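Long-range contacts in glycosyl transferase (PDB 5U02), which belongs to the TarS family of glycosyltransferases and comprises here a helical linker domain followed by two C-terminal domains of immunoglobulin-like (E-set) type in a trimeric assembly: residues D27-A31 with V69-V73; G63-V69 with L85-K91; A241-A245 with R255-Y259; S307-K311 with D339-K345; D313-M318 with I329-I335. One frame throughout, in Å; residues are numbered along the deposited sequence.

Contact 1: D27-A31 with V69-V73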
# COMPACT_ATOMS: atom_id res chain seq x y z
N ASP A 27 39.22 28.64 1.88
CA ASP A 27 37.79 28.51 1.63
C ASP A 27 37.21 27.26 2.29
O ASP A 27 36.08 27.30 2.79
CB ASP A 27 37.49 28.49 0.13
CG ASP A 27 38.33 29.48 -0.65
OD1 ASP A 27 39.46 29.10 -1.04
OD2 ASP A 27 37.87 30.62 -0.87
N GLN A 28 37.95 26.16 2.29
CA GLN A 28 37.49 24.96 2.98
C GLN A 28 37.33 25.23 4.47
O GLN A 28 36.30 24.90 5.07
CB GLN A 28 38.44 23.79 2.73
CG GLN A 28 37.92 22.45 3.22
CD GLN A 28 38.56 21.27 2.52
OE1 GLN A 28 37.99 20.70 1.59
NE2 GLN A 28 39.76 20.90 2.96
N ILE A 29 38.35 25.82 5.08
CA ILE A 29 38.24 26.30 6.46
C ILE A 29 37.07 27.28 6.58
O ILE A 29 36.32 27.26 7.56
CB ILE A 29 39.57 26.93 6.90
CG1 ILE A 29 40.58 25.83 7.22
CG2 ILE A 29 39.36 27.87 8.08
CD1 ILE A 29 41.90 26.36 7.73
N LEU A 30 36.90 28.13 5.57
CA LEU A 30 35.80 29.09 5.58
C LEU A 30 34.46 28.40 5.34
O LEU A 30 33.46 28.75 5.97
CB LEU A 30 36.05 30.18 4.53
CG LEU A 30 34.89 31.01 4.02
CD1 LEU A 30 34.47 31.95 5.11
CD2 LEU A 30 35.30 31.81 2.80
N ALA A 31 34.43 27.42 4.44
CA ALA A 31 33.18 26.71 4.17
C ALA A 31 32.65 26.03 5.42
O ALA A 31 31.44 26.04 5.68
CB ALA A 31 33.37 25.70 3.04
N VAL A 69 32.23 37.26 1.98
CA VAL A 69 32.71 35.93 1.58
C VAL A 69 32.54 35.79 0.08
O VAL A 69 31.50 36.18 -0.48
CB VAL A 69 31.98 34.82 2.35
CG1 VAL A 69 32.52 34.71 3.76
CG2 VAL A 69 30.49 35.08 2.39
N PRO A 70 33.53 35.24 -0.62
CA PRO A 70 33.47 35.20 -2.09
C PRO A 70 32.36 34.28 -2.58
O PRO A 70 31.99 33.31 -1.92
CB PRO A 70 34.85 34.67 -2.49
CG PRO A 70 35.72 34.88 -1.29
CD PRO A 70 34.81 34.73 -0.11
N GLU A 71 31.85 34.60 -3.77
CA GLU A 71 30.87 33.74 -4.42
C GLU A 71 31.44 32.36 -4.75
O GLU A 71 30.68 31.41 -4.93
CB GLU A 71 30.34 34.40 -5.70
CG GLU A 71 29.63 35.73 -5.46
CD GLU A 71 28.91 36.25 -6.69
OE1 GLU A 71 28.33 35.44 -7.45
OE2 GLU A 71 28.92 37.48 -6.91
N ARG A 72 32.78 32.25 -4.86
CA ARG A 72 33.44 30.95 -5.04
C ARG A 72 32.98 29.93 -4.02
O ARG A 72 32.78 28.75 -4.37
CB ARG A 72 34.96 31.14 -4.96
CG ARG A 72 35.73 29.88 -4.63
CD ARG A 72 37.21 30.21 -4.37
NE ARG A 72 37.37 31.55 -3.82
CZ ARG A 72 38.55 32.11 -3.56
NH1 ARG A 72 39.67 31.44 -3.79
NH2 ARG A 72 38.61 33.34 -3.05
N VAL A 73 32.78 30.35 -2.77
CA VAL A 73 32.67 29.41 -1.66
C VAL A 73 31.31 28.72 -1.60
O VAL A 73 31.18 27.67 -0.96
CB VAL A 73 32.98 30.14 -0.35
CG1 VAL A 73 33.30 29.14 0.76
CG2 VAL A 73 34.13 31.11 -0.55
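L30 lays its two methyls across the turn that follows helix 56-68: CD1 rests 3.6 Å from V69 CG1, while CD2 comes 3.6 Å from V73 CG2 and 4.2 Å from P70 CD. This is helix-against-loop packing inside the helical linker domain, with helix 23-40 offering one face, D27, L30 and A31, to the link that leaves helix 56-68. The i, i+3, i+4 spacing of those three residues puts them on one side of the helix, and Q28 and I29 lie on its other flank. A branched leucine suits the centre because it can reach V69 and V73 at once. Next to it A31, small and apolar, packs its CB 4.1 Å from V73 CG1 and also touches L76 and V77 of the following loop. V69, for its part, touches A13 of helix 2-17, so a third helix borders the apolar patch. D27, itself buried, meets the more exposed R72, a long flexible residue that reaches back to the helix. Their salt bridge is one of charge alone: D27 OD2 sits 3.1 Å from R72 NE but over one face of the guanidinium, with no N-H pointing at it.

Contact 2: G63-V69 with L85-K91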
# COMPACT_ATOMS: atom_id res chain seq x y z
N GLY A 63 23.63 40.79 5.00
CA GLY A 63 24.05 41.06 3.64
C GLY A 63 25.48 41.54 3.54
O GLY A 63 26.28 41.00 2.77
N ASP A 64 25.84 42.57 4.33
CA ASP A 64 27.21 43.07 4.31
C ASP A 64 28.19 42.01 4.79
O ASP A 64 29.32 41.95 4.29
CB ASP A 64 27.31 44.33 5.17
CG ASP A 64 28.51 45.20 4.81
OD1 ASP A 64 28.55 46.37 5.23
OD2 ASP A 64 29.41 44.71 4.09
N PHE A 65 27.78 41.17 5.74
CA PHE A 65 28.64 40.08 6.18
C PHE A 65 28.80 39.03 5.09
O PHE A 65 29.92 38.63 4.75
CB PHE A 65 28.08 39.48 7.47
CG PHE A 65 28.47 38.04 7.72
CD1 PHE A 65 27.50 37.07 7.88
CD2 PHE A 65 29.80 37.67 7.80
CE1 PHE A 65 27.85 35.75 8.12
CE2 PHE A 65 30.16 36.35 8.03
CZ PHE A 65 29.18 35.39 8.19
N ILE A 66 27.68 38.57 4.52
CA ILE A 66 27.76 37.59 3.43
C ILE A 66 28.36 38.21 2.17
O ILE A 66 28.88 37.48 1.31
CB ILE A 66 26.36 36.98 3.17
CG1 ILE A 66 25.86 36.27 4.43
CG2 ILE A 66 26.39 35.98 2.03
CD1 ILE A 66 26.69 35.08 4.84
N GLN A 67 28.33 39.54 2.04
CA GLN A 67 29.03 40.18 0.92
C GLN A 67 30.54 39.97 1.02
O GLN A 67 31.23 39.99 -0.01
CB GLN A 67 28.71 41.67 0.88
CG GLN A 67 27.56 42.04 -0.05
CD GLN A 67 26.92 43.36 0.30
OE1 GLN A 67 27.49 44.17 1.04
NE2 GLN A 67 25.72 43.59 -0.22
N ALA A 68 31.06 39.77 2.23
CA ALA A 68 32.50 39.65 2.42
C ALA A 68 33.05 38.30 1.99
O ALA A 68 34.24 38.21 1.66
CB ALA A 68 32.86 39.90 3.89
N VAL A 69 32.23 37.26 1.98
CA VAL A 69 32.71 35.93 1.58
C VAL A 69 32.54 35.79 0.08
O VAL A 69 31.50 36.18 -0.48
CB VAL A 69 31.98 34.82 2.35
CG1 VAL A 69 32.52 34.71 3.76
CG2 VAL A 69 30.49 35.08 2.39
N LEU A 85 22.60 32.22 1.08
CA LEU A 85 23.76 33.06 0.79
C LEU A 85 23.47 34.03 -0.34
O LEU A 85 23.90 35.19 -0.30
CB LEU A 85 24.98 32.20 0.45
CG LEU A 85 25.55 31.26 1.50
CD1 LEU A 85 26.65 30.38 0.90
CD2 LEU A 85 26.09 32.06 2.67
N HIS A 86 22.74 33.57 -1.36
CA HIS A 86 22.45 34.42 -2.51
C HIS A 86 21.52 35.56 -2.14
O HIS A 86 21.81 36.73 -2.43
CB HIS A 86 21.86 33.55 -3.64
CG HIS A 86 21.05 34.31 -4.64
ND1 HIS A 86 19.72 34.61 -4.45
CD2 HIS A 86 21.38 34.81 -5.85
CE1 HIS A 86 19.27 35.28 -5.50
NE2 HIS A 86 20.26 35.41 -6.36
N TYR A 87 20.39 35.26 -1.49
CA TYR A 87 19.49 36.31 -1.05
C TYR A 87 20.05 37.14 0.09
O TYR A 87 19.52 38.22 0.38
CB TYR A 87 18.13 35.73 -0.64
CG TYR A 87 17.40 35.04 -1.77
CD1 TYR A 87 17.03 35.73 -2.91
CD2 TYR A 87 17.08 33.69 -1.68
CE1 TYR A 87 16.36 35.10 -3.94
CE2 TYR A 87 16.42 33.05 -2.71
CZ TYR A 87 16.06 33.76 -3.83
OH TYR A 87 15.40 33.11 -4.84
N ALA A 88 21.11 36.67 0.76
CA ALA A 88 21.78 37.50 1.75
C ALA A 88 22.52 38.65 1.08
O ALA A 88 22.30 39.82 1.42
CB ALA A 88 22.75 36.66 2.59
N ARG A 89 23.41 38.34 0.13
CA ARG A 89 24.10 39.39 -0.61
C ARG A 89 23.11 40.33 -1.29
O ARG A 89 23.34 41.54 -1.36
CB ARG A 89 25.04 38.78 -1.65
CG ARG A 89 26.17 37.95 -1.09
CD ARG A 89 27.10 37.48 -2.19
NE ARG A 89 28.07 36.50 -1.72
CZ ARG A 89 27.85 35.19 -1.68
NH1 ARG A 89 28.79 34.37 -1.23
NH2 ARG A 89 26.69 34.71 -2.08
N ALA A 90 22.00 39.78 -1.77
CA ALA A 90 20.96 40.59 -2.40
C ALA A 90 20.06 41.28 -1.39
O ALA A 90 19.19 42.06 -1.81
CB ALA A 90 20.12 39.72 -3.34
N LYS A 91 20.26 41.04 -0.10
CA LYS A 91 19.44 41.60 0.98
C LYS A 91 17.96 41.55 0.63
O LYS A 91 17.23 42.54 0.69
CB LYS A 91 19.90 43.02 1.31
CG LYS A 91 21.41 43.16 1.32
CD LYS A 91 21.84 44.50 1.90
CE LYS A 91 23.32 44.47 2.27
NZ LYS A 91 23.62 45.32 3.46
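The donors and acceptors of this helix-helix crossing lie mostly around R89 and K91. R89 NH1 gives a weak hydrogen bond to V69 O (3.3 Å), a carbonyl just past the end of helix 56-68, where no later helical turn takes it up; R89 NH2 is satisfied elsewhere, in a salt bridge with D74. One face of the guanidinium is covered by I66 CG2, so the arginine serves both as apolar arm and as charge. Q67 NE2 returns a weak bond to R89 O, 3.3 Å away, near the C-terminal end of helix 82-89. That helix closes in a Schellman motif: K91 takes positive phi, and its N bonds to A88 O at 2.8 Å. The lysine then runs back over G63, with CE 3.7 Å from G63 CA, and delivers NZ to N60 O. Glycine suits position 63 because G63 CA lies only 3.1 Å from A88 O and a CB would clash with that oxygen and with K91 CE. Beneath the polar rim, I66 packs CG1 on A88 CB (3.6 Å) and CD1 on L85 CD2 (3.8 Å). The axes of helical segments 63-68 and 85-89 approach to 8.2 Å, with a crossing angle of -116°, in the linker domain. Helix 23-40 lies against I66 and V69 through L30, L34 and F38, helix 2-17 borders F65 and V69, and helix 93-105 packs on Y87.

Contact 3: A241-A245 with R255-Y259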
# COMPACT_ATOMS: atom_id res chain seq x y z
N ALA A 241 3.25 3.52 32.72
CA ALA A 241 4.36 2.70 32.26
C ALA A 241 4.10 1.23 32.55
O ALA A 241 3.45 0.88 33.54
CB ALA A 241 5.66 3.15 32.93
N GLU A 242 4.58 0.37 31.65
CA GLU A 242 4.47 -1.09 31.68
C GLU A 242 3.08 -1.61 31.33
O GLU A 242 2.88 -2.83 31.33
CB GLU A 242 4.93 -1.67 33.03
CG GLU A 242 6.39 -1.37 33.36
CD GLU A 242 7.36 -1.98 32.36
OE1 GLU A 242 7.08 -3.09 31.86
OE2 GLU A 242 8.39 -1.35 32.06
N THR A 243 2.12 -0.74 31.01
CA THR A 243 0.83 -1.20 30.49
C THR A 243 1.06 -2.06 29.25
O THR A 243 1.81 -1.69 28.35
CB THR A 243 -0.06 0.00 30.15
OG1 THR A 243 -0.41 0.69 31.36
CG2 THR A 243 -1.33 -0.45 29.45
N SER A 244 0.40 -3.22 29.22
CA SER A 244 0.70 -4.27 28.25
C SER A 244 -0.56 -4.75 27.55
O SER A 244 -1.68 -4.42 27.92
CB SER A 244 1.39 -5.47 28.92
OG SER A 244 2.61 -5.10 29.51
N ALA A 245 -0.34 -5.57 26.53
CA ALA A 245 -1.38 -6.26 25.79
C ALA A 245 -1.14 -7.76 25.87
O ALA A 245 0.00 -8.22 25.73
CB ALA A 245 -1.41 -5.82 24.33
N ARG A 255 3.13 -11.16 26.93
CA ARG A 255 2.78 -9.75 27.03
C ARG A 255 3.58 -8.97 25.99
O ARG A 255 4.74 -9.28 25.73
CB ARG A 255 3.04 -9.20 28.44
CG ARG A 255 4.49 -9.27 28.94
CD ARG A 255 4.61 -8.52 30.27
NE ARG A 255 5.87 -8.76 30.97
CZ ARG A 255 6.92 -7.95 30.91
NH1 ARG A 255 6.87 -6.85 30.17
NH2 ARG A 255 8.03 -8.23 31.59
N LEU A 256 2.91 -7.99 25.38
CA LEU A 256 3.55 -7.02 24.50
C LEU A 256 3.50 -5.69 25.25
O LEU A 256 2.42 -5.17 25.54
CB LEU A 256 2.83 -6.93 23.15
CG LEU A 256 3.40 -6.01 22.07
CD1 LEU A 256 4.81 -6.44 21.73
CD2 LEU A 256 2.54 -6.02 20.81
N THR A 257 4.67 -5.16 25.58
CA THR A 257 4.78 -4.00 26.47
C THR A 257 5.49 -2.86 25.75
O THR A 257 6.71 -2.95 25.52
CB THR A 257 5.54 -4.37 27.74
OG1 THR A 257 4.91 -5.49 28.38
CG2 THR A 257 5.58 -3.19 28.72
N PRO A 258 4.79 -1.80 25.36
CA PRO A 258 5.49 -0.60 24.89
C PRO A 258 6.25 0.05 26.03
O PRO A 258 5.83 0.01 27.19
CB PRO A 258 4.35 0.31 24.40
CG PRO A 258 3.19 -0.61 24.17
CD PRO A 258 3.33 -1.69 25.20
N TYR A 259 7.39 0.64 25.70
CA TYR A 259 8.19 1.36 26.68
C TYR A 259 9.15 2.27 25.94
O TYR A 259 9.27 2.21 24.71
CB TYR A 259 8.95 0.39 27.60
CG TYR A 259 10.03 -0.38 26.88
CD1 TYR A 259 9.70 -1.43 26.04
CD2 TYR A 259 11.37 -0.05 27.03
CE1 TYR A 259 10.69 -2.14 25.36
CE2 TYR A 259 12.36 -0.76 26.36
CZ TYR A 259 12.02 -1.80 25.53
OH TYR A 259 13.01 -2.49 24.87
O HOH W 1 6.36 0.95 29.78
O HOH W 2 3.28 0.77 28.36
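E242 opens the contact with a positive phi of 75°. Its CB points away, yet the side chain folds back until OE1 lies 3.5 Å from T257 CG2; its charge is answered by a salt bridge to R297, R255 NH1 being more distant at 4.1 Å from OE1. A water joins E242 N (2.6 Å) to P258 O (2.8 Å). A second water connects T243 O to P258 O, at 2.9 Å from each, and these waters bridge the gap where the loop has not yet closed on the strand. The CA-to-CB bond of T243 points away, and OG1 bonds to T240 O. With S244 the two segments close: its OG and T257 OG1 share a hydrogen bond of 2.6 Å, and R255 NH1 donates to the same T257 OG1 at 3.0 Å, so small hydroxyl residues suit this close approach. A245 opens strand 245-249, which forms an antiparallel beta hairpin with strand 252-260. It forms a hydrogen-bonded pair with L256, A245 N to L256 O 3.0 Å and L256 N to A245 O 2.9 Å. In this E-set domain, strand 252-260 is hydrogen-bonded on its other edge to strand 267-274, while F146 of strand 138-146 packs on T243, A245 and P258.

Contact 4: S307-K311 with D339-K345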
# COMPACT_ATOMS: atom_id res chain seq x y z
N SER A 307 -17.26 -12.95 25.08
CA SER A 307 -17.98 -14.15 25.49
C SER A 307 -17.06 -15.01 26.33
O SER A 307 -15.83 -14.95 26.21
CB SER A 307 -18.50 -14.93 24.28
OG SER A 307 -17.43 -15.42 23.49
N VAL A 308 -17.68 -15.82 27.20
CA VAL A 308 -16.99 -16.85 27.96
C VAL A 308 -17.59 -18.19 27.57
O VAL A 308 -18.82 -18.32 27.45
CB VAL A 308 -17.08 -16.62 29.48
CG1 VAL A 308 -16.19 -15.46 29.89
CG2 VAL A 308 -18.52 -16.38 29.91
N VAL A 309 -16.73 -19.18 27.36
CA VAL A 309 -17.13 -20.49 26.86
C VAL A 309 -16.88 -21.51 27.95
O VAL A 309 -15.77 -21.58 28.50
CB VAL A 309 -16.38 -20.86 25.57
CG1 VAL A 309 -16.74 -22.27 25.13
CG2 VAL A 309 -16.67 -19.86 24.47
N LEU A 310 -17.91 -22.28 28.28
CA LEU A 310 -17.77 -23.46 29.12
C LEU A 310 -17.82 -24.70 28.23
O LEU A 310 -18.05 -24.62 27.02
CB LEU A 310 -18.86 -23.50 30.19
CG LEU A 310 -18.84 -22.33 31.18
CD1 LEU A 310 -19.82 -21.24 30.76
CD2 LEU A 310 -19.13 -22.79 32.60
N LYS A 311 -17.60 -25.86 28.85
CA LYS A 311 -17.48 -27.09 28.07
C LYS A 311 -18.80 -27.50 27.42
O LYS A 311 -18.78 -28.22 26.42
CB LYS A 311 -16.94 -28.21 28.96
CG LYS A 311 -16.63 -29.51 28.23
CD LYS A 311 -17.54 -30.62 28.70
CE LYS A 311 -17.15 -31.95 28.08
NZ LYS A 311 -17.80 -32.14 26.76
N ASP A 339 -19.80 -22.81 38.17
CA ASP A 339 -19.50 -22.87 36.74
C ASP A 339 -18.47 -21.85 36.32
O ASP A 339 -17.73 -22.08 35.36
CB ASP A 339 -20.78 -22.69 35.92
CG ASP A 339 -21.75 -23.84 36.08
OD1 ASP A 339 -22.64 -23.99 35.22
OD2 ASP A 339 -21.61 -24.61 37.05
N PHE A 340 -18.40 -20.71 37.02
CA PHE A 340 -17.34 -19.74 36.78
C PHE A 340 -15.96 -20.38 36.88
O PHE A 340 -15.04 -20.01 36.15
CB PHE A 340 -17.47 -18.58 37.76
CG PHE A 340 -16.32 -17.62 37.74
CD1 PHE A 340 -16.24 -16.63 36.78
CD2 PHE A 340 -15.31 -17.71 38.68
CE1 PHE A 340 -15.18 -15.76 36.76
CE2 PHE A 340 -14.25 -16.84 38.67
CZ PHE A 340 -14.18 -15.86 37.70
N LYS A 341 -15.80 -21.36 37.78
CA LYS A 341 -14.53 -22.07 37.90
C LYS A 341 -14.24 -22.97 36.71
O LYS A 341 -13.11 -23.43 36.57
CB LYS A 341 -14.53 -22.90 39.18
CG LYS A 341 -15.08 -22.18 40.40
CD LYS A 341 -15.40 -23.16 41.52
CE LYS A 341 -16.30 -22.54 42.59
NZ LYS A 341 -16.90 -23.58 43.49
N ASN A 342 -15.22 -23.22 35.84
CA ASN A 342 -15.07 -24.12 34.70
C ASN A 342 -15.05 -23.38 33.37
O ASN A 342 -15.37 -23.96 32.34
CB ASN A 342 -16.18 -25.16 34.70
CG ASN A 342 -15.81 -26.41 35.48
OD1 ASN A 342 -15.45 -27.43 34.90
ND2 ASN A 342 -15.91 -26.33 36.80
N ILE A 343 -14.69 -22.09 33.37
CA ILE A 343 -14.52 -21.38 32.11
C ILE A 343 -13.32 -21.98 31.38
O ILE A 343 -12.21 -22.04 31.92
CB ILE A 343 -14.33 -19.87 32.34
CG1 ILE A 343 -15.52 -19.30 33.12
CG2 ILE A 343 -14.17 -19.15 31.00
CD1 ILE A 343 -16.83 -19.50 32.44
N VAL A 344 -13.56 -22.44 30.16
CA VAL A 344 -12.49 -23.02 29.35
C VAL A 344 -11.87 -21.98 28.42
O VAL A 344 -10.67 -22.06 28.12
CB VAL A 344 -13.04 -24.23 28.57
CG1 VAL A 344 -12.18 -24.56 27.36
CG2 VAL A 344 -13.16 -25.44 29.48
N LYS A 345 -12.64 -20.98 28.01
CA LYS A 345 -12.23 -20.09 26.94
C LYS A 345 -12.79 -18.70 27.19
O LYS A 345 -13.94 -18.55 27.63
CB LYS A 345 -12.71 -20.62 25.59
CG LYS A 345 -11.95 -20.09 24.39
CD LYS A 345 -12.33 -20.88 23.14
CE LYS A 345 -12.08 -22.37 23.33
NZ LYS A 345 -12.47 -23.18 22.14
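D339 begins the second segment on short helix 337-340, where its backbone O comes 3.2 Å from L310 CD2 and its CB 3.7 Å from the same methyl. The leucine is long enough to reach across to this turn. The CA-to-CB bonds of F340 and K341 point away from 307-311 as a type I beta turn runs from F340 to I343, and N342, its N bonded to D339 O at 2.8 Å, flanks the leucine with CB 4.3 Å from L310 CD2. I343 brings the chain back inward: its CD1 packs 3.7 Å from L310 CG and 4.1 Å from V308 CB, a branched apolar residue filling the space between strand and turn. From here the backbone joins the sheet through a classic beta bulge, in which V344 and K345 both face V309. V309 O accepts from V344 N at 2.9 Å and from K345 N at 3.2 Å, and the antiparallel pair is completed by V309 N to K345 O, 2.9 Å. K345 has its CB 3.7 Å from V309 CB, but the end of its long chain leads away. The bulge thus carries the turn into strand 345-347 of this E-set domain, on one edge of strand 304-310. Strand 313-323 pairs with the other edge, I290 of strand 289-294 packs on V308, and M318 of the second subunit lies on S307 and V309.

Contact 5: D313-M318 with I329-I335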
# COMPACT_ATOMS: atom_id res chain seq x y z
N ASP A 313 -21.59 -24.89 27.40
CA ASP A 313 -22.41 -23.69 27.46
C ASP A 313 -21.55 -22.49 27.10
O ASP A 313 -20.32 -22.55 27.16
CB ASP A 313 -23.04 -23.52 28.85
CG ASP A 313 -24.14 -22.49 28.88
OD1 ASP A 313 -24.76 -22.24 27.82
OD2 ASP A 313 -24.39 -21.93 29.96
N MET A 314 -22.21 -21.40 26.71
CA MET A 314 -21.51 -20.16 26.40
C MET A 314 -22.37 -18.98 26.83
O MET A 314 -23.60 -19.07 26.86
CB MET A 314 -21.12 -20.09 24.91
CG MET A 314 -22.22 -19.82 23.87
SD MET A 314 -22.75 -18.11 23.71
CE MET A 314 -21.24 -17.33 23.17
N ILE A 315 -21.71 -17.88 27.20
CA ILE A 315 -22.37 -16.67 27.66
C ILE A 315 -21.71 -15.47 27.00
O ILE A 315 -20.48 -15.33 27.05
CB ILE A 315 -22.33 -16.52 29.19
CG1 ILE A 315 -22.68 -17.83 29.89
CG2 ILE A 315 -23.27 -15.41 29.64
CD1 ILE A 315 -22.51 -17.76 31.39
N MET A 316 -22.52 -14.62 26.37
CA MET A 316 -22.05 -13.37 25.79
C MET A 316 -21.96 -12.29 26.85
O MET A 316 -22.55 -12.39 27.93
CB MET A 316 -22.99 -12.91 24.67
CG MET A 316 -23.04 -13.81 23.44
SD MET A 316 -21.50 -13.78 22.51
CE MET A 316 -21.36 -12.04 22.13
N GLY A 317 -21.20 -11.25 26.54
CA GLY A 317 -21.00 -10.16 27.48
C GLY A 317 -20.51 -8.92 26.77
O GLY A 317 -20.28 -8.92 25.55
N MET A 318 -20.34 -7.86 27.54
CA MET A 318 -19.79 -6.60 27.05
C MET A 318 -18.56 -6.25 27.87
O MET A 318 -18.64 -6.17 29.10
CB MET A 318 -20.83 -5.48 27.11
CG MET A 318 -21.58 -5.27 25.81
SD MET A 318 -20.59 -4.36 24.60
CE MET A 318 -20.21 -2.89 25.56
N ILE A 329 -16.37 -7.56 32.32
CA ILE A 329 -17.14 -8.24 31.29
C ILE A 329 -18.54 -8.40 31.86
O ILE A 329 -18.77 -9.23 32.74
CB ILE A 329 -16.53 -9.58 30.90
CG1 ILE A 329 -15.14 -9.37 30.29
CG2 ILE A 329 -17.44 -10.30 29.90
CD1 ILE A 329 -14.40 -10.65 29.95
N LEU A 330 -19.47 -7.56 31.38
CA LEU A 330 -20.86 -7.59 31.82
C LEU A 330 -21.59 -8.67 31.04
O LEU A 330 -21.92 -8.49 29.87
CB LEU A 330 -21.51 -6.23 31.62
CG LEU A 330 -23.00 -6.10 31.97
CD1 LEU A 330 -23.23 -6.42 33.44
CD2 LEU A 330 -23.53 -4.71 31.62
N LEU A 331 -21.85 -9.80 31.69
CA LEU A 331 -22.44 -10.96 31.03
C LEU A 331 -23.92 -10.73 30.75
O LEU A 331 -24.59 -9.91 31.38
CB LEU A 331 -22.27 -12.21 31.88
CG LEU A 331 -20.83 -12.66 32.14
CD1 LEU A 331 -20.83 -13.82 33.11
CD2 LEU A 331 -20.18 -13.05 30.83
N SER A 332 -24.45 -11.49 29.79
CA SER A 332 -25.85 -11.39 29.40
C SER A 332 -26.78 -12.11 30.36
O SER A 332 -28.00 -11.92 30.28
CB SER A 332 -26.06 -11.94 27.99
OG SER A 332 -25.88 -13.35 27.98
N LYS A 333 -26.24 -12.93 31.26
CA LYS A 333 -27.05 -13.63 32.26
C LYS A 333 -26.17 -13.92 33.47
O LYS A 333 -24.96 -13.68 33.46
CB LYS A 333 -27.65 -14.92 31.70
CG LYS A 333 -26.62 -16.00 31.42
CD LYS A 333 -27.30 -17.33 31.10
CE LYS A 333 -26.27 -18.45 31.02
NZ LYS A 333 -26.91 -19.78 30.80
N ASP A 334 -26.79 -14.45 34.52
CA ASP A 334 -26.05 -14.82 35.71
C ASP A 334 -25.22 -16.08 35.46
O ASP A 334 -25.59 -16.95 34.67
CB ASP A 334 -27.01 -15.06 36.89
CG ASP A 334 -27.53 -13.77 37.49
OD1 ASP A 334 -27.00 -12.69 37.16
OD2 ASP A 334 -28.46 -13.84 38.31
N ILE A 335 -24.10 -16.17 36.16
CA ILE A 335 -23.28 -17.38 36.13
C ILE A 335 -23.04 -17.83 37.56
O ILE A 335 -22.63 -17.03 38.41
CB ILE A 335 -21.95 -17.16 35.37
CG1 ILE A 335 -21.14 -18.46 35.34
CG2 ILE A 335 -21.14 -16.01 35.98
CD1 ILE A 335 -19.94 -18.40 34.41
O HOH W 3 -27.47 -21.48 28.29
O HOH W 4 -25.55 -15.48 26.12
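Backbone hydrogen bonds tie the two strands together: M318 N to L330 O (2.9 Å) and L330 N to M318 O (2.8 Å) mark a hydrogen-bonded pair, and S332 N to M316 O (2.8 Å) carries the pairing beyond the strand end. Between them G317 faces L331 as a non-hydrogen-bonded pair, CA to CA just 3.9 Å; a CB on residue 317 would clash with I329 CG2. This is an antiparallel beta hairpin of strands 313-323 and 326-331 in the second E-set domain, and after L331 the second segment leaves the strand as a loop. I315 packs against that loop and L331: it sets CG2 4.0 Å from L331 CB and CD1 4.0 Å from I335 CD1, while CG1 lies against K333 CE at 3.8 Å. Charge closes the open end, where K333 NZ reaches D313 OD2 (3.4 Å) in a salt bridge with a weak hydrogen bond, and a water links K333 NZ to D313 OD1. On the side of the sheet that meets the other subunits, M316 packs against M316 of both neighbouring subunits.

How the contacts relate
The five contacts fall into three regions strung along an elongated chain. Contacts 1 and 2 share V69 and lie 13 Å apart, centre to centre; their segments alternate in sequence, and R89 NH1 of contact 2 also packs 3.4 Å from P70 O of contact 1. Contact 3 stands alone in the middle domain, about 53 Å from contact 1 between centres, and the side chain of E242 there comes within about 3 Å of a bound imidazole, probably from the crystallisation liquor. Contacts 4 and 5, with centres 10 Å apart, belong to one sheet: contact 5 is nested within the loop closed by contact 4, V308 N lies 2.9 Å from I315 O, a probable hydrogen bond, and both touch the second subunit.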